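Local atomic coordinates of periplasmic binding protein (Veillonella parvula, PDB entry 4MO9), a protein that probably captures a solute outside the cell membrane, perhaps an iron-siderophore complex, and hands it to an uptake transporter. Residues L34-P37 / A38-V41; M70-S73 / L74-R78; K126-Y129 / E130-K134; F180-N183 / R184-V188; D301-A304 / V305-Q309. One frame throughout, in Å; residues are numbered along the deposited sequence.

How the interactions relate
Five local contacts follow one another along the chain without nesting or crossing, each within one continuous run of eight or nine residues. Interaction 1 bends the loop from strand 31-34 into strand 41-42, an inner strand and the first along the chain of the parallel sheet in the N-terminal lobe. Interaction 2 begins helix 73-77 after strand 67-69 and lies at the trimethylamine oxide pocket; interaction 3 ends helix 123-132 on the same lobe, its centre about 20 Å from that of interaction 2. Interaction 4 sits on helix 171-194, which runs between the lobes. Interaction 5 ends helix 303-306 ahead of strand 310-313 in the second lobe, its centre about 53 Å from that of interaction 1.

Interaction 1. Residues L34-P37 / A38-V41; sequences LKKP and AERV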
loop_
_atom_site.group_PDB
_atom_site.type_symbol
_atom_site.label_atom_id
_atom_site.label_comp_id
_atom_site.label_asym_id
_atom_site.label_seq_id
_atom_site.Cartn_x
_atom_site.Cartn_y
_atom_site.Cartn_z
ATOM N N LEU A 34 22.791 -16.046 -2.072
ATOM C CA LEU A 34 22.483 -16.798 -0.857
ATOM C C LEU A 34 22.964 -18.236 -0.996
ATOM O O LEU A 34 22.897 -18.810 -2.086
ATOM C CB LEU A 34 20.981 -16.801 -0.580
ATOM C CG LEU A 34 20.315 -15.438 -0.382
ATOM C CD1 LEU A 34 18.798 -15.575 -0.278
ATOM C CD2 LEU A 34 20.862 -14.768 0.861
ATOM N N LYS A 35 23.415 -18.818 0.111
ATOM C CA LYS A 35 23.894 -20.200 0.121
ATOM C C LYS A 35 22.727 -21.182 -0.038
ATOM O O LYS A 35 22.893 -22.290 -0.541
ATOM C CB LYS A 35 24.626 -20.482 1.434
ATOM C CG LYS A 35 25.810 -19.562 1.715
ATOM C CD LYS A 35 26.189 -19.558 3.202
ATOM C CE LYS A 35 26.132 -20.952 3.817
ATOM N NZ LYS A 35 26.651 -20.972 5.225
ATOM N N LYS A 36 21.542 -20.756 0.394
ATOM C CA LYS A 36 20.354 -21.606 0.400
ATOM C C LYS A 36 19.159 -20.677 0.578
ATOM O O LYS A 36 19.354 -19.495 0.873
ATOM C CB LYS A 36 20.433 -22.605 1.558
ATOM C CG LYS A 36 20.349 -21.942 2.923
ATOM C CD LYS A 36 20.366 -22.956 4.070
ATOM C CE LYS A 36 20.418 -22.219 5.412
ATOM N NZ LYS A 36 20.023 -23.071 6.573
ATOM N N PRO A 37 17.922 -21.189 0.392
ATOM C CA PRO A 37 16.763 -20.299 0.544
ATOM C C PRO A 37 16.707 -19.637 1.924
ATOM O O PRO A 37 17.015 -20.285 2.924
ATOM C CB PRO A 37 15.576 -21.248 0.381
ATOM C CG PRO A 37 16.080 -22.321 -0.522
ATOM C CD PRO A 37 17.527 -22.522 -0.113
ATOM N N ALA A 38 16.328 -18.362 1.964
ATOM C CA ALA A 38 16.229 -17.613 3.216
ATOM C C ALA A 38 15.218 -18.261 4.161
ATOM O O ALA A 38 14.129 -18.657 3.739
ATOM C CB ALA A 38 15.811 -16.192 2.920
ATOM N N GLU A 39 15.559 -18.369 5.440
ATOM C CA GLU A 39 14.583 -18.882 6.399
ATOM C C GLU A 39 14.689 -18.160 7.739
ATOM O O GLU A 39 14.050 -18.550 8.725
ATOM C CB GLU A 39 14.702 -20.405 6.552
ATOM C CG GLU A 39 15.993 -20.881 7.175
ATOM C CD GLU A 39 16.158 -22.401 7.107
ATOM O OE1 GLU A 39 17.277 -22.852 6.787
ATOM O OE2 GLU A 39 15.181 -23.142 7.380
ATOM N N ARG A 40 15.495 -17.097 7.761
ATOM C CA ARG A 40 15.607 -16.231 8.933
ATOM C C ARG A 40 15.594 -14.759 8.521
ATOM O O ARG A 40 16.587 -14.030 8.684
ATOM C CB ARG A 40 16.851 -16.585 9.753
ATOM C CG ARG A 40 16.776 -17.983 10.342
ATOM C CD ARG A 40 17.972 -18.302 11.220
ATOM N NE ARG A 40 17.929 -17.558 12.475
ATOM C CZ ARG A 40 17.125 -17.857 13.493
ATOM N NH1 ARG A 40 16.280 -18.880 13.402
ATOM N NH2 ARG A 40 17.156 -17.125 14.600
ATOM N N VAL A 41 14.451 -14.326 7.989
ATOM C CA VAL A 41 14.293 -12.970 7.481
ATOM C C VAL A 41 14.042 -11.983 8.634
ATOM O O VAL A 41 13.345 -12.326 9.595
ATOM C CB VAL A 41 13.110 -12.921 6.480
ATOM C CG1 VAL A 41 12.880 -11.502 5.951
ATOM C CG2 VAL A 41 13.338 -13.906 5.316
HETATM O O HOH W 1 16.831 -22.840 3.645
#
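From Lys36 to Ala38 the backbone is extended, without regular strand bonding, and it turns at Glu39, bringing the side chains of Lys36 and Glu39 together on the outer side of the bend. Their meeting is a salt bridge: Lys36 NZ gives a hydrogen bond of 2.8 Å to Glu39 OE1, approaching nearly straight off the end of the C-O bond. Both residues hold CG between the backbone N and the carbonyl carbon (chi1 67° in Lys36, 66° in Glu39), and both chains then run extended, which lets NZ and OE1 meet where the side chains cross. Lys36 CE follows the ammonium group in, lying 3.5 Å from Glu39 OE1. A water joins the same corner: it donates to Pro37 O at 2.7 Å and, weakly, to Glu39 OE1 at 3.2 Å, so OE1 is held by the ammonium group and by the water. Leu34 CD1 approaches Ala38 CB at 4.4 Å, a light apolar touch. The charged pair is exposed, whereas Leu34 and Ala38 are buried. The arrangement is a connecting turn between the small antiparallel hairpin and the parallel sheet. Glu39 N and Arg40 N both bond to the carboxylate of Asp117, Ala38 and Val41 pack on Val118 of strand 118-122, and Leu34 and Pro37 rest on strand 22-25.

Interaction 2. Residues M70-S73 / L74-R78; sequences MDTS and LQDYR. With TMO (trimethylamine oxide), chain B.
The guanidinium of Arg78 has Ser73 OG at its edge, near its plane, Tyr77 CB over one face and the trimethylamine oxide methyl CAA at the edge in plane; the Tyr77 ring carries Asp76 CB over the centre of one face. Arg78 NH1 donates to Ser73 OG at 2.9 Å with an N-H...O angle of 154°, and a bend at chi3 (-90°) turns the arginine back along the helix to reach it. Another ligand methyl, CAB, lies 3.2 Å from Arg78 NH1, so these residues meet the bound molecule through its carbon atoms. Ser73 and Arg78 line the pocket together with Trp45 and Ala48, and Ser73 OG is also bonded to Ser46 O. Thr72 stands at the N-cap of helix 73-77, yet its hydroxyl makes no capping bond; Thr72 OG1 donates instead to Asp76 OD2 at 3.0 Å, from above the carboxylate plane. The helix starts with Asp76 N to Thr72 O and Tyr77 N to Ser73 O, both 2.9 Å. Gln75 folds back at chi2, and its NE2 makes a bent bond to Asp71 O (3.2 Å, 139°). Replacing Gln75 with a leucine is likely to leave Asp71 O without this donor. Behind the helix, Met70 (a selenomethionine), Leu74 and Gln75 pack on Trp82 of helix 79-88, while Met70 bonds through its backbone to Pro96 and Val98.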
loop_
_atom_site.group_PDB
_atom_site.type_symbol
_atom_site.label_atom_id
_atom_site.label_comp_id
_atom_site.label_asym_id
_atom_site.label_seq_id
_atom_site.Cartn_x
_atom_site.Cartn_y
_atom_site.Cartn_z
HETATM N N MSE A 70 10.557 -9.723 13.714
HETATM C CA MSE A 70 9.304 -9.069 13.365
HETATM C C MSE A 70 9.382 -7.588 13.739
HETATM O O MSE A 70 9.723 -7.253 14.878
HETATM C CB MSE A 70 8.163 -9.760 14.124
HETATM C CG MSE A 70 6.845 -8.994 14.187
HETATM SE SE MSE A 70 5.977 -8.816 12.438
HETATM C CE MSE A 70 5.753 -10.682 12.065
ATOM N N ASP A 71 9.102 -6.700 12.790
ATOM C CA ASP A 71 9.080 -5.268 13.091
ATOM C C ASP A 71 7.749 -4.921 13.756
ATOM O O ASP A 71 6.874 -5.788 13.886
ATOM C CB ASP A 71 9.265 -4.426 11.826
ATOM C CG ASP A 71 8.178 -4.675 10.799
ATOM O OD1 ASP A 71 7.681 -5.820 10.718
ATOM O OD2 ASP A 71 7.807 -3.725 10.070
ATOM N N THR A 72 7.588 -3.666 14.173
ATOM C CA THR A 72 6.384 -3.255 14.904
ATOM C C THR A 72 5.462 -2.367 14.081
ATOM O O THR A 72 4.521 -1.769 14.616
ATOM C CB THR A 72 6.734 -2.492 16.191
ATOM O OG1 THR A 72 7.362 -1.255 15.854
ATOM C CG2 THR A 72 7.681 -3.301 17.042
ATOM N N SER A 73 5.743 -2.278 12.783
ATOM C CA SER A 73 4.949 -1.463 11.868
ATOM C C SER A 73 3.447 -1.794 11.913
ATOM O O SER A 73 2.607 -0.891 12.064
ATOM C CB SER A 73 5.516 -1.597 10.448
ATOM O OG SER A 73 4.641 -1.049 9.483
ATOM N N LEU A 74 3.105 -3.078 11.808
ATOM C CA LEU A 74 1.701 -3.488 11.865
ATOM C C LEU A 74 1.102 -3.159 13.227
ATOM O O LEU A 74 0.051 -2.497 13.313
ATOM C CB LEU A 74 1.536 -4.985 11.562
ATOM C CG LEU A 74 1.916 -5.490 10.163
ATOM C CD1 LEU A 74 1.801 -7.008 10.088
ATOM C CD2 LEU A 74 1.049 -4.850 9.092
ATOM N N GLN A 75 1.772 -3.607 14.290
ATOM C CA GLN A 75 1.301 -3.365 15.661
ATOM C C GLN A 75 1.034 -1.884 15.955
ATOM O O GLN A 75 0.055 -1.539 16.622
ATOM C CB GLN A 75 2.313 -3.902 16.681
ATOM C CG GLN A 75 2.619 -5.397 16.576
ATOM C CD GLN A 75 3.766 -5.727 15.619
ATOM O OE1 GLN A 75 3.789 -5.285 14.463
ATOM N NE2 GLN A 75 4.727 -6.509 16.106
ATOM N N ASP A 76 1.901 -1.011 15.450
ATOM C CA ASP A 76 1.845 0.409 15.788
ATOM C C ASP A 76 0.961 1.245 14.860
ATOM O O ASP A 76 0.323 2.197 15.299
ATOM C CB ASP A 76 3.257 1.006 15.823
ATOM C CG ASP A 76 4.109 0.437 16.946
ATOM O OD1 ASP A 76 3.558 -0.248 17.838
ATOM O OD2 ASP A 76 5.335 0.684 16.935
ATOM N N TYR A 77 0.924 0.897 13.579
ATOM C CA TYR A 77 0.306 1.772 12.586
ATOM C C TYR A 77 -0.828 1.117 11.815
ATOM O O TYR A 77 -1.538 1.784 11.070
ATOM C CB TYR A 77 1.365 2.277 11.600
ATOM C CG TYR A 77 2.499 3.011 12.272
ATOM C CD1 TYR A 77 2.257 4.156 13.028
ATOM C CD2 TYR A 77 3.812 2.565 12.150
ATOM C CE1 TYR A 77 3.287 4.834 13.648
ATOM C CE2 TYR A 77 4.856 3.242 12.765
ATOM C CZ TYR A 77 4.585 4.376 13.512
ATOM O OH TYR A 77 5.613 5.051 14.127
ATOM N N ARG A 78 -0.979 -0.193 11.982
ATOM C CA ARG A 78 -2.025 -0.938 11.298
ATOM C C ARG A 78 -2.572 -2.003 12.245
ATOM O O ARG A 78 -2.629 -3.185 11.902
ATOM C CB ARG A 78 -1.468 -1.559 10.006
ATOM C CG ARG A 78 -1.180 -0.528 8.909
ATOM C CD ARG A 78 -0.031 -0.917 7.990
ATOM N NE ARG A 78 1.262 -0.432 8.473
ATOM C CZ ARG A 78 1.748 0.788 8.237
ATOM N NH1 ARG A 78 2.936 1.134 8.718
ATOM N NH2 ARG A 78 1.052 1.664 7.525
HETATM C CAA TMO B . 4.584 4.198 8.004
HETATM N NAC TMO B . 5.943 3.649 7.893
HETATM C CAD TMO B . 6.748 4.084 9.044
HETATM C CAB TMO B . 5.881 2.184 7.919
HETATM O OAE TMO B . 6.462 4.046 6.819
#

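Interaction 3. Residues K126-Y129 / E130-K134; sequences KDQY and ESDAK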
loop_
_atom_site.group_PDB
_atom_site.type_symbol
_atom_site.label_atom_id
_atom_site.label_comp_id
_atom_site.label_asym_id
_atom_site.label_seq_id
_atom_site.Cartn_x
_atom_site.Cartn_y
_atom_site.Cartn_z
ATOM N N LYS A 126 16.305 2.855 1.753
ATOM C CA LYS A 126 17.701 2.507 1.430
ATOM C C LYS A 126 18.762 3.490 1.953
ATOM O O LYS A 126 19.765 3.069 2.556
ATOM C CB LYS A 126 17.858 2.315 -0.090
ATOM C CG LYS A 126 19.314 2.093 -0.598
ATOM C CD LYS A 126 19.286 1.579 -2.044
ATOM C CE LYS A 126 20.677 1.475 -2.673
ATOM N NZ LYS A 126 21.328 2.791 -2.871
ATOM N N ASP A 127 18.559 4.786 1.728
ATOM C CA ASP A 127 19.541 5.772 2.176
ATOM C C ASP A 127 19.767 5.689 3.682
ATOM O O ASP A 127 20.913 5.632 4.147
ATOM C CB ASP A 127 19.122 7.190 1.772
ATOM C CG ASP A 127 19.235 7.424 0.278
ATOM O OD1 ASP A 127 20.083 6.767 -0.367
ATOM O OD2 ASP A 127 18.481 8.268 -0.250
ATOM N N GLN A 128 18.679 5.665 4.442
ATOM C CA GLN A 128 18.773 5.568 5.893
ATOM C C GLN A 128 19.424 4.242 6.307
ATOM O O GLN A 128 20.274 4.212 7.193
ATOM C CB GLN A 128 17.392 5.686 6.527
ATOM C CG GLN A 128 17.436 5.913 8.017
ATOM C CD GLN A 128 17.887 7.318 8.363
ATOM O OE1 GLN A 128 18.535 7.550 9.390
ATOM N NE2 GLN A 128 17.547 8.268 7.501
ATOM N N TYR A 129 19.019 3.152 5.662
ATOM C CA TYR A 129 19.564 1.841 5.980
ATOM C C TYR A 129 21.076 1.840 5.768
ATOM O O TYR A 129 21.838 1.437 6.654
ATOM C CB TYR A 129 18.890 0.774 5.112
ATOM C CG TYR A 129 19.489 -0.618 5.235
ATOM C CD1 TYR A 129 19.300 -1.381 6.384
ATOM C CD2 TYR A 129 20.221 -1.176 4.190
ATOM C CE1 TYR A 129 19.847 -2.670 6.493
ATOM C CE2 TYR A 129 20.754 -2.453 4.284
ATOM C CZ TYR A 129 20.563 -3.192 5.431
ATOM O OH TYR A 129 21.091 -4.459 5.518
ATOM N N GLU A 130 21.513 2.317 4.606
ATOM C CA GLU A 130 22.934 2.308 4.281
ATOM C C GLU A 130 23.729 3.201 5.218
ATOM O O GLU A 130 24.894 2.922 5.510
ATOM C CB GLU A 130 23.165 2.684 2.813
ATOM C CG GLU A 130 22.428 1.753 1.854
ATOM C CD GLU A 130 23.137 1.535 0.528
ATOM O OE1 GLU A 130 23.574 2.531 -0.092
ATOM O OE2 GLU A 130 23.237 0.357 0.102
ATOM N N SER A 131 23.097 4.261 5.712
ATOM C CA SER A 131 23.790 5.185 6.605
ATOM C C SER A 131 23.914 4.625 8.022
ATOM O O SER A 131 24.934 4.815 8.681
ATOM C CB SER A 131 23.051 6.520 6.653
ATOM O OG SER A 131 23.809 7.469 7.375
ATOM N N ASP A 132 22.867 3.940 8.481
ATOM C CA ASP A 132 22.743 3.577 9.897
ATOM C C ASP A 132 23.172 2.151 10.263
ATOM O O ASP A 132 23.688 1.944 11.352
ATOM C CB ASP A 132 21.298 3.764 10.384
ATOM C CG ASP A 132 20.937 5.219 10.645
ATOM O OD1 ASP A 132 21.848 6.080 10.670
ATOM O OD2 ASP A 132 19.725 5.494 10.842
ATOM N N ALA A 133 22.937 1.186 9.372
ATOM C CA ALA A 133 22.985 -0.234 9.745
ATOM C C ALA A 133 23.723 -1.170 8.781
ATOM O O ALA A 133 24.292 -2.173 9.220
ATOM C CB ALA A 133 21.557 -0.762 9.971
ATOM N N LYS A 134 23.686 -0.873 7.481
ATOM C CA LYS A 134 24.183 -1.811 6.465
ATOM C C LYS A 134 25.619 -2.283 6.701
ATOM O O LYS A 134 25.898 -3.462 6.533
ATOM C CB LYS A 134 24.033 -1.259 5.037
ATOM C CG LYS A 134 24.425 -2.290 3.954
ATOM C CD LYS A 134 24.089 -1.822 2.518
ATOM C CE LYS A 134 24.431 -2.912 1.476
ATOM N NZ LYS A 134 25.858 -3.360 1.554
#
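Tyr129 O is gripped by two backbone donors, Ala133 N at 2.9 Å and Lys134 N at 3.1 Å, where helix 123-132 ends. The helix belongs to the beta-alpha-beta crossover that carries the chain from strand 118-122 to strand 143-147. The bonds come from residues four and five positions on, so the last turn widens as Ala133 leaves helical geometry, and helix 134-139 begins at once. One turn earlier the regular pattern holds, with Glu130 N giving a nearly straight 2.8 Å bond to Lys126 O (169°). On the flank, Lys126 NZ and Glu130 OE1 form a loose salt bridge at 3.6 Å, the two chains crossing with Lys126 CG 4.0 Å from Glu130 CG. The other carboxylate oxygen, Glu130 OE2, bonds to the hydroxyl of Tyr146. Tyr129 turns inward with its CG anti to N (chi1 173°) and packs on Ile119 and Ile121 of the sheet, its hydroxyl bonded to Thr144. Ala133 CB touches Tyr129 CD1 at 4.3 Å, obliquely. Lys134 CA lies over one face of the Tyr129 ring, toward the rim, and Lys134 CB sits 3.6 Å from Tyr129 CE2.

Interaction 4. Residues F180-N183 / R184-V188; sequences FYTN and RVTRV
Phe180 and Arg184, one turn apart on helix 171-194, form a flat stack; this long helix runs between the two lobes, as expected of a TroA-like binding protein. The stack is a cation-pi pair: the guanidinium lies on the ring with centres 3.6 Å apart and planes only 13° from parallel. The CD of Arg184 adds a CH-pi contact over the same ring. Hydrogen bonding then fixes the rotation of the group. Arg184 NH1 donates to Phe180 O at 3.1 Å, in the guanidinium plane, and a water in that plane accepts from Arg184 NH1 and Asn183 ND2. The extended run from CG to NE carries the arginine back along the helix to its partner. A leucine in place of Arg184 would probably leave Phe180 O without its side-chain donor and the ring face without its flat cation. A second CH-pi contact joins Tyr181 and Val185, with Val185 CG2 3.8 Å from the centroid of the Tyr181 ring and over its face; the tyrosine hydroxyl bonds outside to Asp323. The third pair, Thr182 and Thr186, is polar on one branch and apolar on the other. Thr186 CG2 touches Thr182 CG2 at 3.8 Å, while Thr182 O accepts both the hydroxyl and the amide of Thr186, from opposite faces of the carbonyl plane. With its hydroxyl between the backbone N and carbonyl carbon (chi1 62°), Thr186 points OG1 at Thr182 O, 2.8 Å away.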
loop_
_atom_site.group_PDB
_atom_site.type_symbol
_atom_site.label_atom_id
_atom_site.label_comp_id
_atom_site.label_asym_id
_atom_site.label_seq_id
_atom_site.Cartn_x
_atom_site.Cartn_y
_atom_site.Cartn_z
ATOM N N PHE A 180 -0.520 -12.357 -11.841
ATOM C CA PHE A 180 -1.782 -11.838 -11.299
ATOM C C PHE A 180 -1.757 -10.316 -11.306
ATOM O O PHE A 180 -2.731 -9.654 -11.702
ATOM C CB PHE A 180 -1.977 -12.334 -9.859
ATOM C CG PHE A 180 -3.213 -11.797 -9.181
ATOM C CD1 PHE A 180 -4.377 -12.564 -9.130
ATOM C CD2 PHE A 180 -3.211 -10.542 -8.581
ATOM C CE1 PHE A 180 -5.529 -12.076 -8.493
ATOM C CE2 PHE A 180 -4.361 -10.050 -7.942
ATOM C CZ PHE A 180 -5.518 -10.821 -7.905
ATOM N N TYR A 181 -0.649 -9.762 -10.824
ATOM C CA TYR A 181 -0.481 -8.316 -10.730
ATOM C C TYR A 181 -0.412 -7.701 -12.123
ATOM O O TYR A 181 -1.067 -6.672 -12.403
ATOM C CB TYR A 181 0.812 -7.974 -9.979
ATOM C CG TYR A 181 0.980 -6.489 -9.752
ATOM C CD1 TYR A 181 0.425 -5.872 -8.632
ATOM C CD2 TYR A 181 1.675 -5.698 -10.663
ATOM C CE1 TYR A 181 0.562 -4.504 -8.422
ATOM C CE2 TYR A 181 1.827 -4.331 -10.460
ATOM C CZ TYR A 181 1.266 -3.741 -9.339
ATOM O OH TYR A 181 1.401 -2.376 -9.141
ATOM N N THR A 182 0.396 -8.327 -12.976
ATOM C CA THR A 182 0.650 -7.837 -14.327
ATOM C C THR A 182 -0.600 -7.870 -15.202
ATOM O O THR A 182 -0.843 -6.898 -15.941
ATOM C CB THR A 182 1.796 -8.637 -15.013
ATOM O OG1 THR A 182 2.975 -8.557 -14.201
ATOM C CG2 THR A 182 2.117 -8.075 -16.406
ATOM N N ASN A 183 -1.373 -8.968 -15.158
ATOM C CA ASN A 183 -2.617 -9.057 -15.935
ATOM C C ASN A 183 -3.450 -7.797 -15.703
ATOM O O ASN A 183 -3.997 -7.210 -16.637
ATOM C CB ASN A 183 -3.500 -10.261 -15.527
ATOM C CG ASN A 183 -2.847 -11.621 -15.770
ATOM O OD1 ASN A 183 -1.889 -11.755 -16.543
ATOM N ND2 ASN A 183 -3.378 -12.652 -15.097
ATOM N N ARG A 184 -3.542 -7.389 -14.445
ATOM C CA ARG A 184 -4.510 -6.357 -14.053
ATOM C C ARG A 184 -4.008 -4.942 -14.284
ATOM O O ARG A 184 -4.737 -4.089 -14.808
ATOM C CB ARG A 184 -4.924 -6.560 -12.596
ATOM C CG ARG A 184 -5.762 -7.817 -12.425
ATOM C CD ARG A 184 -5.889 -8.240 -10.987
ATOM N NE ARG A 184 -6.911 -9.279 -10.870
ATOM C CZ ARG A 184 -6.712 -10.554 -11.193
ATOM N NH1 ARG A 184 -5.524 -10.949 -11.631
ATOM N NH2 ARG A 184 -7.697 -11.433 -11.069
ATOM N N VAL A 185 -2.759 -4.686 -13.914
ATOM C CA VAL A 185 -2.228 -3.341 -14.072
ATOM C C VAL A 185 -2.048 -2.984 -15.552
ATOM O O VAL A 185 -2.341 -1.851 -15.955
ATOM C CB VAL A 185 -0.956 -3.134 -13.248
ATOM C CG1 VAL A 185 -0.277 -1.814 -13.607
ATOM C CG2 VAL A 185 -1.310 -3.159 -11.772
ATOM N N THR A 186 -1.622 -3.948 -16.375
ATOM C CA THR A 186 -1.469 -3.671 -17.807
ATOM C C THR A 186 -2.797 -3.418 -18.505
ATOM O O THR A 186 -2.856 -2.578 -19.405
ATOM C CB THR A 186 -0.668 -4.765 -18.574
ATOM O OG1 THR A 186 -1.362 -6.020 -18.497
ATOM C CG2 THR A 186 0.738 -4.899 -17.996
ATOM N N ARG A 187 -3.855 -4.139 -18.121
ATOM C CA ARG A 187 -5.183 -3.881 -18.679
ATOM C C ARG A 187 -5.562 -2.426 -18.412
ATOM O O ARG A 187 -6.004 -1.712 -19.322
ATOM C CB ARG A 187 -6.246 -4.815 -18.070
ATOM C CG ARG A 187 -7.664 -4.589 -18.600
ATOM C CD ARG A 187 -8.713 -5.478 -17.904
ATOM N NE ARG A 187 -8.566 -6.892 -18.259
ATOM C CZ ARG A 187 -8.004 -7.813 -17.476
ATOM N NH1 ARG A 187 -7.531 -7.485 -16.274
ATOM N NH2 ARG A 187 -7.913 -9.072 -17.904
ATOM N N VAL A 188 -5.377 -1.988 -17.172
ATOM C CA VAL A 188 -5.663 -0.603 -16.784
ATOM C C VAL A 188 -4.813 0.409 -17.556
ATOM O O VAL A 188 -5.356 1.321 -18.199
ATOM C CB VAL A 188 -5.463 -0.375 -15.268
ATOM C CG1 VAL A 188 -5.525 1.123 -14.932
ATOM C CG2 VAL A 188 -6.507 -1.148 -14.457
HETATM O O HOH W 2 -4.777 -13.530 -12.755
#

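Interaction 5. Residues D301-A304 / V305-Q309; sequences DLKA and VENKQ
Ala304 and Gln309 join in a Schellman motif that ends the short helix 303-306: Gln309 N bonds to Ala304 O, and Lys308 N to Val305 O at 3.1 Å. Lys308, with a positive phi of 56°, is the residue that turns the chain out of the helix toward strand 310-313. The turn itself is tight. Leu302 O takes the amide of Glu306 in a nearly straight 2.9 Å bond and, weakly, that of Val305, and Leu302 CB touches Val305 CG2 at 4.1 Å. Asn307 N keeps the last regular turn with a 3.0 Å bond to Lys303 O; the aliphatic part of Lys303 passes close by, its CG 3.3 Å from Asn307 ND2, while Lys303 NZ forms a salt bridge with Asp258. Leu302 and Ala304 pack on Ile260 of strand 259-263, and Leu302 also rests on Val252 and Leu253 of helix 249-255. The exposed pair Asp301 and Glu306 is looser: like charges come near, Asp301 OD1 to Glu306 OE2 being 4.6 Å, which would mildly disfavour their approach. The shortest of the helix-end bonds closes the motif, Gln309 N lying 2.7 Å from Ala304 O with an N-H...O angle of 163°.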
loop_
_atom_site.group_PDB
_atom_site.type_symbol
_atom_site.label_atom_id
_atom_site.label_comp_id
_atom_site.label_asym_id
_atom_site.label_seq_id
_atom_site.Cartn_x
_atom_site.Cartn_y
_atom_site.Cartn_z
ATOM N N ASP A 301 -22.822 22.077 -1.886
ATOM C CA ASP A 301 -23.081 22.702 -3.180
ATOM C C ASP A 301 -22.033 22.304 -4.211
ATOM O O ASP A 301 -22.064 22.780 -5.346
ATOM C CB ASP A 301 -23.078 24.222 -3.037
ATOM C CG ASP A 301 -24.179 24.727 -2.127
ATOM O OD1 ASP A 301 -25.308 24.197 -2.198
ATOM O OD2 ASP A 301 -23.914 25.664 -1.342
ATOM N N LEU A 302 -21.094 21.455 -3.812
ATOM C CA LEU A 302 -20.053 20.997 -4.733
ATOM C C LEU A 302 -20.619 20.075 -5.807
ATOM O O LEU A 302 -21.423 19.180 -5.516
ATOM C CB LEU A 302 -18.919 20.277 -3.987
ATOM C CG LEU A 302 -17.912 21.166 -3.251
ATOM C CD1 LEU A 302 -16.853 20.341 -2.529
ATOM C CD2 LEU A 302 -17.261 22.140 -4.214
ATOM N N LYS A 303 -20.193 20.302 -7.046
ATOM C CA LYS A 303 -20.551 19.448 -8.167
ATOM C C LYS A 303 -20.319 17.965 -7.832
ATOM O O LYS A 303 -21.163 17.119 -8.133
ATOM C CB LYS A 303 -19.733 19.868 -9.393
ATOM C CG LYS A 303 -19.952 19.029 -10.637
ATOM C CD LYS A 303 -19.256 19.642 -11.851
ATOM C CE LYS A 303 -17.745 19.542 -11.745
ATOM N NZ LYS A 303 -17.067 20.006 -12.989
ATOM N N ALA A 304 -19.196 17.651 -7.189
ATOM C CA ALA A 304 -18.897 16.262 -6.845
ATOM C C ALA A 304 -19.907 15.665 -5.858
ATOM O O ALA A 304 -20.237 14.475 -5.942
ATOM C CB ALA A 304 -17.472 16.125 -6.313
ATOM N N VAL A 305 -20.391 16.480 -4.925
ATOM C CA VAL A 305 -21.337 15.998 -3.927
ATOM C C VAL A 305 -22.728 15.845 -4.540
ATOM O O VAL A 305 -23.370 14.798 -4.394
ATOM C CB VAL A 305 -21.362 16.911 -2.679
ATOM C CG1 VAL A 305 -22.485 16.510 -1.739
ATOM C CG2 VAL A 305 -20.017 16.842 -1.955
ATOM N N GLU A 306 -23.170 16.887 -5.243
ATOM C CA GLU A 306 -24.447 16.875 -5.948
ATOM C C GLU A 306 -24.606 15.684 -6.896
ATOM O O GLU A 306 -25.669 15.059 -6.933
ATOM C CB GLU A 306 -24.632 18.180 -6.728
ATOM C CG GLU A 306 -25.152 19.321 -5.890
ATOM C CD GLU A 306 -25.101 20.653 -6.623
ATOM O OE1 GLU A 306 -24.554 20.697 -7.751
ATOM O OE2 GLU A 306 -25.585 21.652 -6.060
ATOM N N ASN A 307 -23.560 15.385 -7.664
ATOM C CA ASN A 307 -23.615 14.310 -8.658
ATOM C C ASN A 307 -23.251 12.944 -8.092
ATOM O O ASN A 307 -23.132 11.979 -8.843
ATOM C CB ASN A 307 -22.692 14.607 -9.850
ATOM C CG ASN A 307 -23.042 15.902 -10.553
ATOM O OD1 ASN A 307 -24.183 16.357 -10.507
ATOM N ND2 ASN A 307 -22.052 16.505 -11.207
ATOM N N LYS A 308 -23.073 12.876 -6.776
ATOM C CA LYS A 308 -22.696 11.637 -6.107
ATOM C C LYS A 308 -21.412 11.100 -6.731
ATOM O O LYS A 308 -21.363 9.960 -7.197
ATOM C CB LYS A 308 -23.825 10.599 -6.187
ATOM C CG LYS A 308 -25.167 11.078 -5.583
ATOM C CD LYS A 308 -25.091 11.195 -4.059
ATOM C CE LYS A 308 -26.432 11.602 -3.448
ATOM N NZ LYS A 308 -26.434 11.439 -1.962
ATOM N N GLN A 309 -20.384 11.942 -6.769
ATOM C CA GLN A 309 -19.080 11.519 -7.257
ATOM C C GLN A 309 -18.060 11.606 -6.127
ATOM O O GLN A 309 -16.937 12.093 -6.318
ATOM C CB GLN A 309 -18.647 12.358 -8.463
ATOM C CG GLN A 309 -19.535 12.157 -9.688
ATOM C CD GLN A 309 -19.417 10.758 -10.263
ATOM O OE1 GLN A 309 -18.347 10.152 -10.237
ATOM N NE2 GLN A 309 -20.520 10.238 -10.787
#